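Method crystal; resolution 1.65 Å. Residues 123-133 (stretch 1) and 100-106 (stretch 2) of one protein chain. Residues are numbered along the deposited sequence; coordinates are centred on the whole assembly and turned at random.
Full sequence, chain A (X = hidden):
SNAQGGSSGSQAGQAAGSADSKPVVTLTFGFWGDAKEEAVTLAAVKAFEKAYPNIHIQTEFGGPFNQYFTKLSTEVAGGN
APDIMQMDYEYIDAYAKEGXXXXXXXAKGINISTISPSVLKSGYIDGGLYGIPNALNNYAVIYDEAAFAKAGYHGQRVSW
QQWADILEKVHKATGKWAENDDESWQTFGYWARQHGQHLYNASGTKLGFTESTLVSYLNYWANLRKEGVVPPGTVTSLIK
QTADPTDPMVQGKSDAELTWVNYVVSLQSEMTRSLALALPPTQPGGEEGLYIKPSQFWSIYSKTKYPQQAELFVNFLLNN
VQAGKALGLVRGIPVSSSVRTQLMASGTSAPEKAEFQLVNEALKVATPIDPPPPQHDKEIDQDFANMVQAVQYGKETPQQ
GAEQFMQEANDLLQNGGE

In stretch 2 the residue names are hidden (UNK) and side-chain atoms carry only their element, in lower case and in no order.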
ATOM      1  N   GLY A 123       3.211   2.983  12.682  1.00  9.54           N
ATOM      2  CA  GLY A 123       3.300   2.069  13.822  1.00  9.58           C
ATOM      3  C   GLY A 123       3.140   2.757  15.169  1.00 10.41           C
ATOM      4  O   GLY A 123       3.224   2.103  16.206  1.00 10.82           O
ATOM      5  N   TYR A 124       2.919   4.075  15.160  1.00 11.51           N
ATOM      6  CA  TYR A 124       2.785   4.851  16.395  1.00 12.12           C
ATOM      7  C   TYR A 124       1.347   4.845  16.907  1.00 13.91           C
ATOM      8  O   TYR A 124       0.388   4.961  16.140  1.00 15.19           O
ATOM      9  CB  TYR A 124       3.267   6.299  16.224  1.00 13.20           C
ATOM     10  CG  TYR A 124       4.725   6.521  16.527  1.00 14.37           C
ATOM     11  CD1 TYR A 124       5.705   6.201  15.602  1.00 15.77           C
ATOM     12  CD2 TYR A 124       5.127   7.073  17.748  1.00 16.74           C
ATOM     13  CE1 TYR A 124       7.044   6.413  15.875  1.00 16.61           C
ATOM     14  CE2 TYR A 124       6.465   7.290  18.031  1.00 19.52           C
ATOM     15  CZ  TYR A 124       7.420   6.960  17.089  1.00 17.81           C
ATOM     16  OH  TYR A 124       8.747   7.161  17.366  1.00 22.61           O
ATOM     17  N   ILE A 125       1.219   4.688  18.216  1.00 14.22           N
ATOM     18  CA  ILE A 125      -0.055   4.847  18.908  1.00 15.08           C
ATOM     19  C   ILE A 125       0.265   5.697  20.141  1.00 17.58           C
ATOM     20  O   ILE A 125       1.135   5.341  20.927  1.00 16.63           O
ATOM     21  CB  ILE A 125      -0.650   3.489  19.333  1.00 16.00           C
ATOM     22  CG1 ILE A 125      -0.894   2.557  18.128  1.00 16.74           C
ATOM     23  CG2 ILE A 125      -1.953   3.686  20.100  1.00 17.20           C
ATOM     24  CD1 ILE A 125      -2.023   2.988  17.210  1.00 19.39           C
ATOM     25  N   ASP A 126      -0.405   6.836  20.291  1.00 22.82           N
ATOM     26  CA  ASP A 126      -0.218   7.697  21.475  1.00 27.94           C
ATOM     27  C   ASP A 126       1.242   7.864  21.917  1.00 25.98           C
ATOM     28  O   ASP A 126       1.570   7.659  23.093  1.00 25.50           O
ATOM     29  CB  ASP A 126      -1.030   7.146  22.651  1.00 33.99           C
ATOM     30  CG  ASP A 126      -2.522   7.114  22.377  1.00 38.99           C
ATOM     31  OD1 ASP A 126      -3.002   7.915  21.548  1.00 46.55           O
ATOM     32  OD2 ASP A 126      -3.212   6.281  23.005  1.00 53.20           O
ATOM     33  N   GLY A 127       2.112   8.202  20.970  1.00 22.53           N
ATOM     34  CA  GLY A 127       3.504   8.537  21.273  1.00 21.92           C
ATOM     35  C   GLY A 127       4.482   7.378  21.376  1.00 16.58           C
ATOM     36  O   GLY A 127       5.689   7.596  21.468  1.00 16.52           O
ATOM     37  N   GLY A 128       3.978   6.149  21.368  1.00 13.92           N
ATOM     38  CA  GLY A 128       4.834   4.961  21.420  1.00 13.26           C
ATOM     39  C   GLY A 128       4.858   4.308  20.055  1.00 12.76           C
ATOM     40  O   GLY A 128       3.894   4.442  19.284  1.00 11.69           O
ATOM     41  N   LEU A 129       5.946   3.602  19.758  1.00 11.20           N
ATOM     42  CA  LEU A 129       6.082   2.875  18.491  1.00 10.11           C
ATOM     43  C   LEU A 129       5.856   1.393  18.769  1.00  9.29           C
ATOM     44  O   LEU A 129       6.666   0.756  19.422  1.00  9.84           O
ATOM     45  CB  LEU A 129       7.475   3.103  17.902  1.00 10.55           C
ATOM     46  CG  LEU A 129       7.853   2.296  16.664  1.00 11.76           C
ATOM     47  CD1 LEU A 129       6.955   2.641  15.491  1.00 13.10           C
ATOM     48  CD2 LEU A 129       9.326   2.507  16.322  1.00 13.06           C
ATOM     49  N   TYR A 130       4.763   0.841  18.264  1.00  8.37           N
ATOM     50  CA  TYR A 130       4.372  -0.523  18.637  1.00  8.76           C
ATOM     51  C   TYR A 130       4.486  -1.574  17.541  1.00  8.87           C
ATOM     52  O   TYR A 130       4.258  -2.759  17.778  1.00  9.79           O
ATOM     53  CB  TYR A 130       2.970  -0.489  19.241  1.00  9.00           C
ATOM     54  CG  TYR A 130       2.977   0.306  20.526  1.00 10.35           C
ATOM     55  CD1 TYR A 130       3.520  -0.228  21.688  1.00 10.33           C
ATOM     56  CD2 TYR A 130       2.465   1.595  20.570  1.00 12.47           C
ATOM     57  CE1 TYR A 130       3.537   0.486  22.866  1.00 11.80           C
ATOM     58  CE2 TYR A 130       2.480   2.324  21.743  1.00 14.19           C
ATOM     59  CZ  TYR A 130       3.015   1.767  22.890  1.00 13.85           C
ATOM     60  OH  TYR A 130       3.030   2.494  24.049  1.00 17.12           O
ATOM     61  N   GLY A 131       4.842  -1.139  16.350  1.00  8.91           N
ATOM     62  CA  GLY A 131       5.096  -2.047  15.250  1.00  8.66           C
ATOM     63  C   GLY A 131       5.936  -1.340  14.216  1.00  8.30           C
ATOM     64  O   GLY A 131       5.844  -0.133  14.058  1.00  9.61           O
ATOM     65  N   ILE A 132       6.756  -2.105  13.514  1.00  8.39           N
ATOM     66  CA  ILE A 132       7.537  -1.568  12.412  1.00  9.36           C
ATOM     67  C   ILE A 132       7.054  -2.206  11.099  1.00  8.81           C
ATOM     68  O   ILE A 132       6.996  -3.436  10.984  1.00  7.82           O
ATOM     69  CB  ILE A 132       9.032  -1.782  12.636  1.00 11.52           C
ATOM     70  CG1 ILE A 132       9.444  -1.093  13.961  1.00 14.83           C
ATOM     71  CG2 ILE A 132       9.808  -1.202  11.463  1.00 10.98           C
ATOM     72  CD1 ILE A 132      10.867  -1.332  14.377  1.00 17.81           C
ATOM     73  N   PRO A 133       6.655  -1.371  10.124  1.00  8.70           N
ATOM     74  CA  PRO A 133       6.197  -1.926   8.856  1.00  9.46           C
ATOM     75  C   PRO A 133       7.263  -2.811   8.257  1.00  8.75           C
ATOM     76  O   PRO A 133       8.453  -2.479   8.335  1.00 10.54           O
ATOM     77  CB  PRO A 133       5.959  -0.681   7.993  1.00 10.02           C
ATOM     78  CG  PRO A 133       5.614   0.378   8.978  1.00 10.52           C
ATOM     79  CD  PRO A 133       6.518   0.103  10.142  1.00 11.09           C
ATOM     80  N   UNK A 100      -0.232  -4.864  25.299  1.00  9.92           N
ATOM     81  CA  UNK A 100       0.307  -6.155  24.886  1.00  8.97           C
ATOM     82  C   UNK A 100       1.569  -6.033  24.012  1.00  8.20           C
ATOM     83  O   UNK A 100       2.210  -7.036  23.722  1.00  8.00           O
ATOM     84  n   UNK A 100      -3.074  -8.310  26.706  1.00 20.64           N
ATOM     85  c   UNK A 100      -1.941  -7.994  26.105  1.00 14.73           C
ATOM     86  c   UNK A 100      -0.751  -6.949  24.118  1.00 10.88           C
ATOM     87  o   UNK A 100      -0.859  -8.374  26.514  1.00 14.96           O
ATOM     88  c   UNK A 100      -2.062  -7.134  24.865  1.00 13.72           C
ATOM     89  N   UNK A 101       1.891  -4.822  23.570  1.00  8.24           N
ATOM     90  CA  UNK A 101       2.996  -4.597  22.643  1.00  7.98           C
ATOM     91  C   UNK A 101       4.097  -3.744  23.258  1.00  7.65           C
ATOM     92  O   UNK A 101       3.836  -2.702  23.876  1.00  8.75           O
ATOM     93  c   UNK A 101       1.764  -6.107  20.334  1.00  8.46           C
ATOM     94  c   UNK A 101       2.484  -3.937  21.360  1.00  8.30           C
ATOM     95  c   UNK A 101       1.365  -4.675  20.622  1.00  8.46           C
ATOM     96  c   UNK A 101       0.994  -3.960  19.327  1.00  8.96           C
ATOM     97  N   UNK A 102       5.334  -4.188  23.045  1.00  7.80           N
ATOM     98  CA  UNK A 102       6.512  -3.488  23.509  1.00  8.88           C
ATOM     99  C   UNK A 102       6.687  -2.176  22.759  1.00  8.57           C
ATOM    100  O   UNK A 102       6.567  -2.121  21.538  1.00  9.17           O
ATOM    101  c   UNK A 102      10.179  -4.761  23.458  1.00 12.82           C
ATOM    102  c   UNK A 102       9.044  -3.888  23.952  1.00 11.69           C
ATOM    103  c   UNK A 102       8.941  -3.969  25.459  1.00 14.33           C
ATOM    104  c   UNK A 102       7.752  -4.355  23.306  1.00  9.96           C
ATOM    105  N   UNK A 103       6.973  -1.116  23.498  1.00  9.24           N
ATOM    106  CA  UNK A 103       7.309   0.166  22.889  1.00  9.70           C
ATOM    107  C   UNK A 103       8.721   0.080  22.321  1.00  9.96           C
ATOM    108  O   UNK A 103       9.698  -0.090  23.062  1.00 11.81           O
ATOM    109  o   UNK A 103       7.665   2.832  22.106  1.00 11.61           O
ATOM    110  c   UNK A 103       7.323   2.683  23.273  1.00 11.64           C
ATOM    111  n   UNK A 103       7.068   3.700  24.066  1.00 15.97           N
ATOM    112  c   UNK A 103       7.189   1.309  23.905  1.00 11.29           C
ATOM    113  N   UNK A 104       8.808   0.177  20.999  1.00  9.55           N
ATOM    114  CA  UNK A 104      10.051   0.032  20.258  1.00 10.50           C
ATOM    115  C   UNK A 104      10.769   1.349  20.029  1.00 10.79           C
ATOM    116  O   UNK A 104      11.862   1.364  19.455  1.00 13.00           O
ATOM    117  c   UNK A 104       9.622  -2.991  19.790  1.00 13.22           C
ATOM    118  c   UNK A 104       9.768  -0.641  18.893  1.00 10.46           C
ATOM    119  c   UNK A 104       8.670  -2.432  17.524  1.00 14.99           C
ATOM    120  c   UNK A 104       8.947  -1.934  18.933  1.00 12.24           C
ATOM    121  N   UNK A 105      10.177   2.455  20.471  1.00 11.58           N
ATOM    122  CA  UNK A 105      10.783   3.767  20.259  1.00 12.89           C
ATOM    123  C   UNK A 105      12.159   3.792  20.905  1.00 14.42           C
ATOM    124  O   UNK A 105      12.319   3.459  22.083  1.00 15.49           O
ATOM    125  c   UNK A 105       9.904   4.892  20.817  1.00 15.21           C
ATOM    126  n   UNK A 105      10.132   9.438  20.119  1.00 36.60           N
ATOM    127  c   UNK A 105      10.248   8.683  21.391  1.00 29.93           C
ATOM    128  c   UNK A 105      10.429   6.302  20.548  1.00 18.87           C
ATOM    129  c   UNK A 105       9.571   7.328  21.286  1.00 22.55           C
ATOM    130  N   UNK A 106      13.156   4.146  20.106  1.00 16.24           N
ATOM    131  CA  UNK A 106      14.530   4.233  20.581  1.00 18.86           C
ATOM    132  C   UNK A 106      15.177   2.908  20.955  1.00 18.08           C
ATOM    133  O   UNK A 106      16.203   2.899  21.648  1.00 19.57           O
TER
HETATM  134  O   HOH W   1       6.011  -3.958  19.564  1.00  7.88           O
HETATM  135  O   HOH W   2       7.142   6.544  23.612  1.00 25.84           O

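Position 100 has five side-chain atoms beyond CA: three carbons in a row, the third carrying one oxygen and one nitrogen. That is a side-chain amide on a two-methylene arm. It touches nothing on stretch 1, and its end leads away. The residue is Gln-100.

Position 101 has four side-chain carbons, forked at the second. CB lies 3.9 Å from CD1 of Tyr-130, an apolar contact. The backbone O at 101 sits at the edge of the same ring, near its plane, 3.3 Å from CD1 of Tyr-130. The fork at the second carbon makes this Leu-101.

Position 102 also has four carbons forked at the second. CB points away from stretch 1, so the backbone makes the contact. Its O lies 3.6 Å from CD1 of Tyr-130. Water 1 lies 2.8 Å from this O and 2.8 Å from O of Tyr-130 and bridges the two. The residue is Leu-102.

Position 103 has two carbons, the second carrying one oxygen and one nitrogen. The oxygen accepts a hydrogen bond from N of Leu-129 at 3.0 Å. The nitrogen donates to water 2, which in turn donates to O of Gly-127. The short amide is Asn-103. Its CB is 3.9 Å from CE1 of Tyr-130.

Position 104 has four carbons, forked at the second, and CB points toward stretch 1. One end carbon is 3.9 Å from CG1 of Ile-132. Its backbone N donates to O of Leu-129 at 2.7 Å, with a nearly straight angle of 172°. The residue is Leu-104.

Position 105 has four carbons in a row ending in nitrogen. The second carbon is 3.7 Å from OH of Tyr-124, and CB is 4.2 Å from CB of Leu-129. The chain is Lys-105. Its backbone N donates to OD1 of Asn-103 at 3.0 Å.

Position 106 has no side-chain atoms and no contact with stretch 1. Its phi of 68° favours glycine, and it is Gly-106.

The hydrogen bonds across the contact centre on Leu-129. Its N bonds to a side chain of stretch 2 and its O to a backbone N. OD1 of Asn-103 accepts from N of Leu-129 and from N of Lys-105, so one atom ties both backbones. The type I' turn from Ile-125 to Gly-128 leads into this strand. Leu-104 packs against Leu-129 and Ile-132. Leu-101 packs against the ring of Tyr-130, the residue of stretch 1 with the most covered area. The two stretches bury 474 Å² in total.

Stretch 2, residues 100-106: QLLNLKG
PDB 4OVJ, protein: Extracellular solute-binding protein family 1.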